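Local coordinates for uncharacterized protein (Vibrio parahaemolyticus, PDB 1ZBP) that is of unknown function but belongs to the ImpE family and may act as an accessory protein of type VI secretion, at residues A16-L19 with L20-A23; A50-Q53 with L54-S57; G67-Q70 with L71-V75; D150-G154 with Y155-F159; L184-V188 with W189-E193. All coordinates share one frame; numbering follows the deposited sequence.

Contact 1. Residues A16-L19 with L20-A23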
loop_
_atom_site.group_PDB
_atom_site.type_symbol
_atom_site.label_atom_id
_atom_site.label_comp_id
_atom_site.label_asym_id
_atom_site.label_seq_id
_atom_site.Cartn_x
_atom_site.Cartn_y
_atom_site.Cartn_z
ATOM N N ALA A 16 -8.126 -20.873 -0.843
ATOM C CA ALA A 16 -8.341 -20.416 -2.214
ATOM C C ALA A 16 -7.118 -20.696 -3.086
ATOM O O ALA A 16 -7.255 -20.989 -4.277
ATOM C CB ALA A 16 -8.667 -18.921 -2.227
ATOM N N LEU A 17 -5.930 -20.612 -2.489
ATOM C CA LEU A 17 -4.686 -20.869 -3.207
ATOM C C LEU A 17 -4.551 -22.353 -3.548
ATOM O O LEU A 17 -4.162 -22.711 -4.663
ATOM C CB LEU A 17 -3.486 -20.404 -2.371
ATOM C CG LEU A 17 -3.340 -18.889 -2.165
ATOM C CD1 LEU A 17 -2.189 -18.594 -1.209
ATOM C CD2 LEU A 17 -3.104 -18.215 -3.510
ATOM N N GLU A 18 -4.888 -23.212 -2.588
ATOM C CA GLU A 18 -4.813 -24.664 -2.774
ATOM C C GLU A 18 -5.718 -25.099 -3.917
ATOM O O GLU A 18 -5.335 -25.919 -4.747
ATOM C CB GLU A 18 -5.237 -25.397 -1.496
ATOM C CG GLU A 18 -4.622 -24.859 -0.218
ATOM C CD GLU A 18 -3.126 -24.660 -0.323
ATOM O OE1 GLU A 18 -2.698 -23.785 -1.110
ATOM O OE2 GLU A 18 -2.379 -25.377 0.382
ATOM N N LEU A 19 -6.929 -24.553 -3.944
ATOM C CA LEU A 19 -7.879 -24.886 -4.998
ATOM C C LEU A 19 -7.383 -24.436 -6.381
ATOM O O LEU A 19 -7.864 -24.921 -7.404
ATOM C CB LEU A 19 -9.257 -24.272 -4.699
ATOM C CG LEU A 19 -10.088 -24.967 -3.617
ATOM C CD1 LEU A 19 -11.354 -24.170 -3.327
ATOM C CD2 LEU A 19 -10.440 -26.373 -4.075
ATOM N N LEU A 20 -6.420 -23.517 -6.406
ATOM C CA LEU A 20 -5.870 -23.033 -7.664
ATOM C C LEU A 20 -4.644 -23.842 -8.078
ATOM O O LEU A 20 -4.531 -24.267 -9.228
ATOM C CB LEU A 20 -5.506 -21.552 -7.550
ATOM C CG LEU A 20 -6.714 -20.621 -7.527
ATOM C CD1 LEU A 20 -6.289 -19.186 -7.261
ATOM C CD2 LEU A 20 -7.444 -20.728 -8.852
ATOM N N ILE A 21 -3.729 -24.061 -7.140
ATOM C CA ILE A 21 -2.525 -24.822 -7.432
ATOM C C ILE A 21 -2.883 -26.197 -7.970
ATOM O O ILE A 21 -2.236 -26.692 -8.890
ATOM C CB ILE A 21 -1.658 -24.996 -6.180
ATOM C CG1 ILE A 21 -1.112 -23.638 -5.739
ATOM C CG2 ILE A 21 -0.528 -25.970 -6.472
ATOM C CD1 ILE A 21 -0.285 -23.691 -4.466
ATOM N N GLU A 22 -3.912 -26.810 -7.390
ATOM C CA GLU A 22 -4.365 -28.129 -7.820
ATOM C C GLU A 22 -5.148 -28.009 -9.130
ATOM O O GLU A 22 -5.174 -28.941 -9.936
ATOM C CB GLU A 22 -5.263 -28.770 -6.752
ATOM C CG GLU A 22 -4.575 -29.769 -5.803
ATOM C CD GLU A 22 -3.800 -29.112 -4.671
ATOM O OE1 GLU A 22 -3.472 -29.810 -3.687
ATOM O OE2 GLU A 22 -3.509 -27.902 -4.765
ATOM N N ALA A 23 -5.783 -26.858 -9.339
ATOM C CA ALA A 23 -6.569 -26.625 -10.548
ATOM C C ALA A 23 -5.701 -26.524 -11.800
ATOM O O ALA A 23 -6.114 -26.939 -12.886
ATOM C CB ALA A 23 -7.402 -25.366 -10.389
#
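Leu-17 O is gripped by two backbone donors from the next turn of the helix. Ile-21 N lies 2.9 Å from Leu-17 O, and its bond is nearly straight at 169°. Leu-20 N stands 3.0 Å from the same Leu-17 O, but it comes from above the carbonyl plane. Leu-20 N also keeps a weak bond to Ala-16 O, so this turn mixes i+3 and i+4 bonding. Glu-22 N then bonds to Glu-18 O at 3.1 Å. The side chain of Glu-22 turns back over that same carbonyl: its chain bends at chi2 (80°) and brings OE2 to 2.7 Å from Glu-18 O. The carboxylate of Glu-18 stays apart from it and runs alongside Ile-21, with OE1 4.1 Å from Ile-21 CD1. The apolar atoms follow the carbonyls. Leu-20 CG sits 3.3 Å from Ala-16 O, and the methyl CB of Ala-23 presses on Leu-19 O at 3.1 Å. Beyond the turn, Leu-17 and Ile-21 pack on Phe-37 of helix 31-44, while Leu-19 and Leu-20 touch Trp-4 of helix 4-7. The turn is thus two-sided. Leucines and Ile-21 face the neighbouring helices, while two exposed glutamates make the outer rim. Their like charges probably make this rim acidic and keep it wetted.

Contact 2. Residues A50-Q53 with L54-S57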
loop_
_atom_site.group_PDB
_atom_site.type_symbol
_atom_site.label_atom_id
_atom_site.label_comp_id
_atom_site.label_asym_id
_atom_site.label_seq_id
_atom_site.Cartn_x
_atom_site.Cartn_y
_atom_site.Cartn_z
ATOM N N ALA A 50 5.021 -15.299 -6.627
ATOM C CA ALA A 50 4.227 -14.558 -7.607
ATOM C C ALA A 50 5.078 -14.188 -8.817
ATOM O O ALA A 50 4.625 -14.251 -9.957
ATOM C CB ALA A 50 3.650 -13.288 -6.971
ATOM N N ASP A 51 6.319 -13.804 -8.558
ATOM C CA ASP A 51 7.222 -13.422 -9.624
ATOM C C ASP A 51 7.551 -14.666 -10.451
ATOM O O ASP A 51 7.549 -14.618 -11.678
ATOM C CB ASP A 51 8.477 -12.788 -9.024
ATOM C CG ASP A 51 9.210 -11.915 -10.007
ATOM O OD1 ASP A 51 8.547 -11.139 -10.735
ATOM O OD2 ASP A 51 10.457 -11.992 -10.034
ATOM N N GLU A 52 7.801 -15.784 -9.771
ATOM C CA GLU A 52 8.102 -17.048 -10.441
ATOM C C GLU A 52 6.980 -17.399 -11.418
ATOM O O GLU A 52 7.236 -17.787 -12.555
ATOM C CB GLU A 52 8.246 -18.171 -9.407
ATOM C CG GLU A 52 8.843 -19.464 -9.943
ATOM C CD GLU A 52 10.244 -19.269 -10.482
ATOM O OE1 GLU A 52 11.096 -18.731 -9.734
ATOM O OE2 GLU A 52 10.495 -19.656 -11.648
ATOM N N GLN A 53 5.735 -17.262 -10.975
ATOM C CA GLN A 53 4.592 -17.566 -11.830
ATOM C C GLN A 53 4.451 -16.559 -12.974
ATOM O O GLN A 53 3.993 -16.901 -14.062
ATOM C CB GLN A 53 3.310 -17.596 -10.996
ATOM C CG GLN A 53 3.286 -18.706 -9.948
ATOM C CD GLN A 53 3.221 -20.100 -10.560
ATOM O OE1 GLN A 53 2.240 -20.464 -11.209
ATOM N NE2 GLN A 53 4.274 -20.882 -10.359
ATOM N N LEU A 54 4.840 -15.313 -12.724
ATOM C CA LEU A 54 4.758 -14.281 -13.749
ATOM C C LEU A 54 5.797 -14.532 -14.845
ATOM O O LEU A 54 5.578 -14.200 -16.006
ATOM C CB LEU A 54 4.962 -12.894 -13.122
ATOM C CG LEU A 54 3.788 -12.349 -12.300
ATOM C CD1 LEU A 54 4.234 -11.237 -11.369
ATOM C CD2 LEU A 54 2.713 -11.882 -13.251
HETATM N N MSE A 55 6.933 -15.118 -14.481
HETATM C CA MSE A 55 7.956 -15.400 -15.476
HETATM C C MSE A 55 7.489 -16.563 -16.355
HETATM O O MSE A 55 7.728 -16.569 -17.564
HETATM C CB MSE A 55 9.298 -15.733 -14.806
HETATM C CG MSE A 55 9.944 -14.557 -14.060
HETATM SE SE MSE A 55 11.830 -14.819 -13.572
HETATM C CE MSE A 55 11.657 -15.477 -11.752
ATOM N N GLN A 56 6.802 -17.533 -15.757
ATOM C CA GLN A 56 6.309 -18.682 -16.506
ATOM C C GLN A 56 5.177 -18.342 -17.463
ATOM O O GLN A 56 5.182 -18.781 -18.613
ATOM C CB GLN A 56 5.882 -19.784 -15.548
ATOM C CG GLN A 56 7.063 -20.365 -14.810
ATOM C CD GLN A 56 6.765 -21.686 -14.147
ATOM O OE1 GLN A 56 5.945 -21.775 -13.228
ATOM N NE2 GLN A 56 7.428 -22.735 -14.621
ATOM N N SER A 57 4.214 -17.558 -16.993
ATOM C CA SER A 57 3.094 -17.152 -17.834
ATOM C C SER A 57 3.561 -16.380 -19.077
ATOM O O SER A 57 2.890 -16.391 -20.113
ATOM C CB SER A 57 2.100 -16.299 -17.031
ATOM O OG SER A 57 1.336 -17.106 -16.150
#
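Leu-54 wedges its branch against Ala-50 on the buried side of helix 47-60. Its CG is 3.1 Å from Ala-50 O, the carbonyl that also takes the backbone bond from Leu-54 N. The side chain also touches Ile-38 on helix 31-44 and Leu-71 and Val-75 on helix 65-84. Gln-53 is buried as well and packs on Phe-37 and Ile-38. Its carbonyl accepts Ser-57 N at 3.0 Å from Gln-53 O in a nearly straight bond (167°), with a weak second bond from Ser-57 OG. The amide NE2 of Gln-53 lies 3.4 Å from Gln-56 OE1, the two amide planes turned 79° apart. The other side is looser, more exposed and mixed in character. Selenomethionine Met-55 bends at chi3 (-95°) and swings its CE back between two carboxylates. That methyl is 3.9 Å from Glu-52 OE1 and 4.1 Å from Asp-51 OD2, which is only light contact. Met-55 is exposed but still packs on Arg-72 of helix 65-84. Asp-51 is tied down by a salt bridge from its OD1 to Arg-72 NH2. The whole is an amphipathic helix between helices 31-44 and 65-84, consistent with a TPR-like helical array.

Contact 3. Residues G67-Q70 with L71-V75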
loop_
_atom_site.group_PDB
_atom_site.type_symbol
_atom_site.label_atom_id
_atom_site.label_comp_id
_atom_site.label_asym_id
_atom_site.label_seq_id
_atom_site.Cartn_x
_atom_site.Cartn_y
_atom_site.Cartn_z
ATOM N N GLY A 67 0.402 -7.170 -19.505
ATOM C CA GLY A 67 -0.163 -7.328 -18.184
ATOM C C GLY A 67 0.752 -8.057 -17.212
ATOM O O GLY A 67 0.840 -7.694 -16.026
ATOM N N ALA A 68 1.433 -9.094 -17.701
ATOM C CA ALA A 68 2.333 -9.878 -16.856
ATOM C C ALA A 68 3.508 -9.023 -16.386
ATOM O O ALA A 68 3.932 -9.097 -15.227
ATOM C CB ALA A 68 2.837 -11.104 -17.631
ATOM N N SER A 69 4.029 -8.222 -17.312
ATOM C CA SER A 69 5.146 -7.323 -17.043
ATOM C C SER A 69 4.740 -6.288 -15.993
ATOM O O SER A 69 5.449 -6.063 -15.012
ATOM C CB SER A 69 5.566 -6.623 -18.342
ATOM O OG SER A 69 6.686 -5.779 -18.149
ATOM N N GLN A 70 3.593 -5.659 -16.206
ATOM C CA GLN A 70 3.079 -4.669 -15.269
ATOM C C GLN A 70 3.016 -5.237 -13.850
ATOM O O GLN A 70 3.416 -4.568 -12.897
ATOM C CB GLN A 70 1.693 -4.205 -15.719
ATOM C CG GLN A 70 0.950 -3.374 -14.714
ATOM C CD GLN A 70 0.010 -2.395 -15.385
ATOM O OE1 GLN A 70 -0.698 -2.747 -16.337
ATOM N NE2 GLN A 70 0.003 -1.150 -14.901
ATOM N N LEU A 71 2.521 -6.466 -13.709
ATOM C CA LEU A 71 2.442 -7.121 -12.394
ATOM C C LEU A 71 3.843 -7.332 -11.824
ATOM O O LEU A 71 4.045 -7.290 -10.606
ATOM C CB LEU A 71 1.750 -8.488 -12.494
ATOM C CG LEU A 71 0.241 -8.640 -12.256
ATOM C CD1 LEU A 71 -0.094 -8.387 -10.791
ATOM C CD2 LEU A 71 -0.521 -7.686 -13.152
ATOM N N ARG A 72 4.811 -7.592 -12.700
ATOM C CA ARG A 72 6.179 -7.800 -12.248
ATOM C C ARG A 72 6.655 -6.529 -11.556
ATOM O O ARG A 72 7.249 -6.578 -10.476
ATOM C CB ARG A 72 7.077 -8.135 -13.433
ATOM C CG ARG A 72 6.793 -9.498 -14.010
ATOM C CD ARG A 72 7.868 -10.467 -13.600
ATOM N NE ARG A 72 9.096 -10.204 -14.334
ATOM C CZ ARG A 72 10.306 -10.547 -13.915
ATOM N NH1 ARG A 72 11.355 -10.262 -14.667
ATOM N NH2 ARG A 72 10.464 -11.163 -12.747
ATOM N N HIS A 73 6.376 -5.391 -12.181
ATOM C CA HIS A 73 6.742 -4.092 -11.627
ATOM C C HIS A 73 6.053 -3.849 -10.279
ATOM O O HIS A 73 6.680 -3.369 -9.341
ATOM C CB HIS A 73 6.357 -2.991 -12.612
ATOM C CG HIS A 73 7.118 -3.047 -13.906
ATOM N ND1 HIS A 73 6.660 -2.452 -15.062
ATOM C CD2 HIS A 73 8.308 -3.607 -14.213
ATOM C CE1 HIS A 73 7.540 -2.647 -16.031
ATOM N NE2 HIS A 73 8.548 -3.345 -15.541
ATOM N N LEU A 74 4.773 -4.186 -10.182
ATOM C CA LEU A 74 4.048 -4.003 -8.931
ATOM C C LEU A 74 4.631 -4.890 -7.851
ATOM O O LEU A 74 4.785 -4.454 -6.707
ATOM C CB LEU A 74 2.560 -4.312 -9.118
ATOM C CG LEU A 74 1.695 -3.174 -9.682
ATOM C CD1 LEU A 74 1.199 -2.296 -8.552
ATOM C CD2 LEU A 74 2.497 -2.351 -10.674
ATOM N N VAL A 75 4.964 -6.130 -8.212
ATOM C CA VAL A 75 5.542 -7.071 -7.255
ATOM C C VAL A 75 6.899 -6.571 -6.777
ATOM O O VAL A 75 7.258 -6.758 -5.611
ATOM C CB VAL A 75 5.686 -8.476 -7.869
ATOM C CG1 VAL A 75 6.640 -9.324 -7.049
ATOM C CG2 VAL A 75 4.325 -9.144 -7.909
#
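Ser-69 and His-73 meet one turn apart. The imidazole lies over the serine backbone, with Ser-69 O 3.6 Å above one ring face and offset toward its rim. Ser-69 OG reaches the far end of the ring, 3.9 Å from His-73 CE1. The oxygen points that way because OG stands opposite the backbone N (chi1 -178°). The carbonyl at the ring face also takes the bond from His-73 N, at 3.1 Å to Ser-69 O. The other i/i+4 pairs are alike in backbone bonding, with an aliphatic branch against the carbonyl. Leu-71 N bonds to Gly-67 O at 3.1 Å, and Leu-71 CD2 rests 3.2 Å from that Gly-67 O. Leu-74 CD2 lies 3.3 Å from Gln-70 O, which accepts Leu-74 N. Arg-72 lays its CG 3.1 Å from Ala-68 O, then bends at chi2 and chi3 and leads away to a salt bridge from NH2 to Asp-51 OD1. Further out, Ala-68 and Leu-71 face Ile-58 and Leu-54 of helix 47-60, while Leu-74 turns to Phe-159 and Trp-189. Gln-70 stays on the exposed flank. This is a long amphipathic helix packed on its predecessor, consistent with a TPR-like helical domain.

Contact 4. Residues D150-G154 with Y155-F159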
loop_
_atom_site.group_PDB
_atom_site.type_symbol
_atom_site.label_atom_id
_atom_site.label_comp_id
_atom_site.label_asym_id
_atom_site.label_seq_id
_atom_site.Cartn_x
_atom_site.Cartn_y
_atom_site.Cartn_z
ATOM N N ASP A 150 1.176 4.909 12.894
ATOM C CA ASP A 150 2.283 5.795 13.293
ATOM C C ASP A 150 3.527 5.685 12.422
ATOM O O ASP A 150 4.417 6.533 12.499
ATOM C CB ASP A 150 2.664 5.553 14.749
ATOM C CG ASP A 150 1.702 6.199 15.701
ATOM O OD1 ASP A 150 1.455 5.607 16.777
ATOM O OD2 ASP A 150 1.196 7.303 15.381
ATOM N N ARG A 151 3.590 4.640 11.603
ATOM C CA ARG A 151 4.722 4.456 10.704
ATOM C C ARG A 151 4.520 5.360 9.476
ATOM O O ARG A 151 5.427 6.103 9.072
ATOM C CB ARG A 151 4.827 2.982 10.278
ATOM C CG ARG A 151 5.536 2.752 8.944
ATOM C CD ARG A 151 6.931 2.201 9.142
ATOM N NE ARG A 151 6.889 0.981 9.938
ATOM C CZ ARG A 151 6.235 -0.111 9.577
ATOM N NH1 ARG A 151 5.585 -0.126 8.428
ATOM N NH2 ARG A 151 6.201 -1.171 10.372
ATOM N N LEU A 152 3.325 5.302 8.893
ATOM C CA LEU A 152 3.008 6.109 7.713
ATOM C C LEU A 152 2.794 7.589 8.033
ATOM O O LEU A 152 3.222 8.453 7.273
ATOM C CB LEU A 152 1.773 5.530 7.006
ATOM C CG LEU A 152 2.008 4.571 5.830
ATOM C CD1 LEU A 152 3.357 3.872 5.949
ATOM C CD2 LEU A 152 0.856 3.585 5.757
ATOM N N GLY A 153 2.130 7.871 9.152
ATOM C CA GLY A 153 1.875 9.245 9.569
ATOM C C GLY A 153 1.276 10.170 8.527
ATOM O O GLY A 153 0.132 9.999 8.118
ATOM N N GLY A 154 2.039 11.166 8.093
ATOM C CA GLY A 154 1.516 12.077 7.093
ATOM C C GLY A 154 1.949 11.676 5.698
ATOM O O GLY A 154 2.131 12.536 4.836
ATOM N N TYR A 155 2.124 10.377 5.466
ATOM C CA TYR A 155 2.568 9.889 4.156
ATOM C C TYR A 155 1.603 8.904 3.501
ATOM O O TYR A 155 0.861 8.209 4.181
ATOM C CB TYR A 155 3.919 9.172 4.281
ATOM C CG TYR A 155 5.096 10.074 4.530
ATOM C CD1 TYR A 155 5.927 10.467 3.485
ATOM C CD2 TYR A 155 5.381 10.550 5.817
ATOM C CE1 TYR A 155 7.005 11.303 3.707
ATOM C CE2 TYR A 155 6.461 11.391 6.044
ATOM C CZ TYR A 155 7.269 11.764 4.986
ATOM O OH TYR A 155 8.335 12.621 5.203
ATOM N N ILE A 156 1.598 8.870 2.174
ATOM C CA ILE A 156 0.791 7.894 1.468
ATOM C C ILE A 156 1.828 7.071 0.725
ATOM O O ILE A 156 2.987 7.503 0.558
ATOM C CB ILE A 156 -0.197 8.498 0.437
ATOM C CG1 ILE A 156 0.544 9.409 -0.540
ATOM C CG2 ILE A 156 -1.344 9.191 1.146
ATOM C CD1 ILE A 156 -0.237 9.669 -1.809
ATOM N N GLU A 157 1.423 5.882 0.298
ATOM C CA GLU A 157 2.328 4.986 -0.414
ATOM C C GLU A 157 1.887 4.826 -1.876
ATOM O O GLU A 157 0.696 4.849 -2.198
ATOM C CB GLU A 157 2.344 3.618 0.266
ATOM C CG GLU A 157 2.648 3.651 1.770
ATOM C CD GLU A 157 2.799 2.247 2.370
ATOM O OE1 GLU A 157 3.935 1.794 2.602
ATOM O OE2 GLU A 157 1.778 1.583 2.627
ATOM N N LEU A 158 2.850 4.679 -2.769
ATOM C CA LEU A 158 2.526 4.519 -4.174
ATOM C C LEU A 158 3.479 3.533 -4.779
ATOM O O LEU A 158 4.632 3.465 -4.388
ATOM C CB LEU A 158 2.644 5.857 -4.920
ATOM C CG LEU A 158 1.645 6.979 -4.585
ATOM C CD1 LEU A 158 2.147 8.306 -5.145
ATOM C CD2 LEU A 158 0.269 6.635 -5.162
ATOM N N PHE A 159 2.977 2.748 -5.720
ATOM C CA PHE A 159 3.801 1.800 -6.449
ATOM C C PHE A 159 3.794 2.392 -7.862
ATOM O O PHE A 159 2.767 2.390 -8.521
ATOM C CB PHE A 159 3.167 0.404 -6.450
ATOM C CG PHE A 159 3.178 -0.275 -5.107
ATOM C CD1 PHE A 159 4.046 0.143 -4.099
ATOM C CD2 PHE A 159 2.364 -1.366 -4.869
ATOM C CE1 PHE A 159 4.103 -0.515 -2.879
ATOM C CE2 PHE A 159 2.413 -2.035 -3.648
ATOM C CZ PHE A 159 3.290 -1.607 -2.645
#
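Leu-152 reaches over the turn to the strand that follows it. Its CB lies 4.0 Å from Tyr-155 O, and CG passes nearly as close to the same carbonyl. The branch then crosses the end of Glu-157 at about a right angle. CD1 is 4.0 Å from Glu-157 OE1, and CD2 is 3.8 Å from Glu-157 OE2. The carboxylate arrives there on a chain extended beyond CG (chi2 -174°). It is buried but well paired: OE2 forms a salt bridge to Lys-241, and OE1 forms a salt bridge to Arg-81 and a hydrogen bond with Tyr-165 OH. These partners would tend to keep Glu-157 ionised. The bend is a type II' beta turn from Leu-152 to Tyr-155, with Gly-153 at positive phi. Tyr-155 N closes it with a bond of 2.9 Å to Leu-152 O, the donor standing above the carbonyl plane. The same oxygen also lies at the edge of the tyrosine ring, in its plane, 3.3 Å from Tyr-155 CD2. Past the turn, strand 155-159 pairs antiparallel with strand 165-169. Ile-156 touches Met-206 of strand 202-207, and Phe-159 at the far end packs on helix 65-84.

Contact 5. Residues L184-V188 with W189-E193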
loop_
_atom_site.group_PDB
_atom_site.type_symbol
_atom_site.label_atom_id
_atom_site.label_comp_id
_atom_site.label_asym_id
_atom_site.label_seq_id
_atom_site.Cartn_x
_atom_site.Cartn_y
_atom_site.Cartn_z
ATOM N N LEU A 184 -9.483 -8.772 -8.650
ATOM C CA LEU A 184 -9.212 -9.278 -7.308
ATOM C C LEU A 184 -8.061 -8.528 -6.621
ATOM O O LEU A 184 -8.241 -7.907 -5.565
ATOM C CB LEU A 184 -8.859 -10.772 -7.377
ATOM C CG LEU A 184 -9.748 -11.709 -8.216
ATOM C CD1 LEU A 184 -8.988 -12.981 -8.538
ATOM C CD2 LEU A 184 -11.049 -12.035 -7.467
ATOM N N LEU A 185 -6.874 -8.601 -7.216
ATOM C CA LEU A 185 -5.694 -7.947 -6.655
ATOM C C LEU A 185 -5.892 -6.439 -6.470
ATOM O O LEU A 185 -5.481 -5.867 -5.456
ATOM C CB LEU A 185 -4.487 -8.206 -7.551
ATOM C CG LEU A 185 -3.153 -7.558 -7.161
ATOM C CD1 LEU A 185 -2.850 -7.797 -5.680
ATOM C CD2 LEU A 185 -2.058 -8.134 -8.032
ATOM N N GLU A 186 -6.517 -5.793 -7.448
ATOM C CA GLU A 186 -6.746 -4.361 -7.345
ATOM C C GLU A 186 -7.527 -3.961 -6.091
ATOM O O GLU A 186 -7.585 -2.782 -5.744
ATOM C CB GLU A 186 -7.455 -3.835 -8.599
ATOM C CG GLU A 186 -6.628 -3.908 -9.873
ATOM C CD GLU A 186 -7.236 -3.086 -10.993
ATOM O OE1 GLU A 186 -8.384 -2.641 -10.824
ATOM O OE2 GLU A 186 -6.579 -2.877 -12.038
ATOM N N SER A 187 -8.126 -4.932 -5.405
ATOM C CA SER A 187 -8.869 -4.619 -4.187
ATOM C C SER A 187 -7.915 -4.102 -3.102
ATOM O O SER A 187 -8.296 -3.227 -2.319
ATOM C CB SER A 187 -9.651 -5.845 -3.688
ATOM O OG SER A 187 -8.796 -6.947 -3.448
ATOM N N VAL A 188 -6.683 -4.627 -3.065
ATOM C CA VAL A 188 -5.675 -4.175 -2.089
ATOM C C VAL A 188 -4.552 -3.314 -2.714
ATOM O O VAL A 188 -3.839 -2.622 -1.992
ATOM C CB VAL A 188 -5.036 -5.363 -1.276
ATOM C CG1 VAL A 188 -6.087 -5.994 -0.363
ATOM C CG2 VAL A 188 -4.462 -6.404 -2.200
ATOM N N TRP A 189 -4.385 -3.376 -4.039
ATOM C CA TRP A 189 -3.396 -2.551 -4.768
ATOM C C TRP A 189 -4.255 -1.779 -5.760
ATOM O O TRP A 189 -4.417 -2.189 -6.919
ATOM C CB TRP A 189 -2.366 -3.405 -5.528
ATOM C CG TRP A 189 -1.385 -4.122 -4.624
ATOM C CD1 TRP A 189 -1.270 -3.974 -3.280
ATOM C CD2 TRP A 189 -0.385 -5.077 -5.007
ATOM N NE1 TRP A 189 -0.265 -4.780 -2.791
ATOM C CE2 TRP A 189 0.291 -5.471 -3.831
ATOM C CE3 TRP A 189 0.003 -5.639 -6.231
ATOM C CZ2 TRP A 189 1.331 -6.405 -3.833
ATOM C CZ3 TRP A 189 1.042 -6.567 -6.237
ATOM C CH2 TRP A 189 1.691 -6.941 -5.043
ATOM N N ARG A 190 -4.804 -0.657 -5.295
ATOM C CA ARG A 190 -5.730 0.151 -6.082
ATOM C C ARG A 190 -5.128 1.182 -7.021
ATOM O O ARG A 190 -4.210 1.922 -6.661
ATOM C CB ARG A 190 -6.716 0.846 -5.133
ATOM C CG ARG A 190 -8.072 1.226 -5.752
ATOM C CD ARG A 190 -8.958 0.007 -6.032
ATOM N NE ARG A 190 -9.327 -0.691 -4.803
ATOM C CZ ARG A 190 -10.153 -0.198 -3.886
ATOM N NH1 ARG A 190 -10.435 -0.905 -2.794
ATOM N NH2 ARG A 190 -10.714 0.991 -4.075
ATOM N N PRO A 191 -5.647 1.239 -8.258
ATOM C CA PRO A 191 -5.147 2.200 -9.237
ATOM C C PRO A 191 -5.549 3.586 -8.764
ATOM O O PRO A 191 -6.667 3.786 -8.278
ATOM C CB PRO A 191 -5.870 1.794 -10.521
ATOM C CG PRO A 191 -6.081 0.300 -10.331
ATOM C CD PRO A 191 -6.545 0.262 -8.897
ATOM N N VAL A 192 -4.634 4.539 -8.864
ATOM C CA VAL A 192 -4.947 5.892 -8.439
ATOM C C VAL A 192 -4.395 6.909 -9.422
ATOM O O VAL A 192 -3.360 6.682 -10.061
ATOM C CB VAL A 192 -4.375 6.200 -7.026
ATOM C CG1 VAL A 192 -5.001 5.278 -5.982
ATOM C CG2 VAL A 192 -2.870 6.056 -7.024
ATOM N N GLU A 193 -5.119 8.014 -9.558
ATOM C CA GLU A 193 -4.737 9.124 -10.427
ATOM C C GLU A 193 -4.415 10.247 -9.457
ATOM O O GLU A 193 -5.226 10.547 -8.583
ATOM C CB GLU A 193 -5.911 9.563 -11.313
ATOM C CG GLU A 193 -5.736 9.313 -12.812
ATOM C CD GLU A 193 -6.651 8.213 -13.333
ATOM O OE1 GLU A 193 -7.874 8.269 -13.044
ATOM O OE2 GLU A 193 -6.149 7.306 -14.040
#
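Leu-185 packs over one face of the Trp-189 indole at the entry to strand 189-196. Leu-185 CD1 makes a CH-pi contact there, 4.0 Å from the centroid of the Trp-189 six-membered ring. Its approach is 27° off the ring normal, and CD1 is 3.6 Å from Trp-189 CE3. The backbone ties the same pair, with Trp-189 N 3.1 Å from Leu-185 O. Val-188 O lies at the ring edge, near its plane, 3.2 Å from Trp-189 CD1. Glu-186 is the second large piece. Its carboxylate lies across Pro-191, with CD 3.6 Å from Pro-191 CG, and OE1 bonds to Thr-182. Its carbonyl is caught by Arg-190. Arg-190 NE is 2.9 Å from Glu-186 O, which lies in the guanidinium plane, and Arg-190 NH1 is 3.2 Å from Ser-187 O. The arginine chain bends at chi2 and chi3 to reach back this way, and NH2 continues to Lys-179 O. Two adjacent carbonyls are thus clamped by one flat group. Around the contact, Trp-189 packs on Leu-74 and Ala-78 of helix 65-84, and Leu-185 on Cys-42 of helix 31-44. The strand runs between strands 173-178 and 202-207.

Contacts 1, 2 and 3 are single helix turns in the N-terminal helical region. Backbone helix bonds dominate, with i+3 bonding mixed in at contact 1, and each turn has a packed side and a more exposed side. Contacts 1 and 2 do not touch, but both pack against helix 31-44. Contacts 2 and 3 join directly across helices 47-60 and 65-84. Contacts 4 and 5 lie nearer the chain centre and both lead from a loop into a strand. Contact 4 is buried and rich in paired charges, whereas contact 5 pairs a leucine-on-indole CH-pi contact with an arginine bonded to two backbone carbonyls. Contact 3 meets both, while contact 5 also reaches helix 31-44 directly.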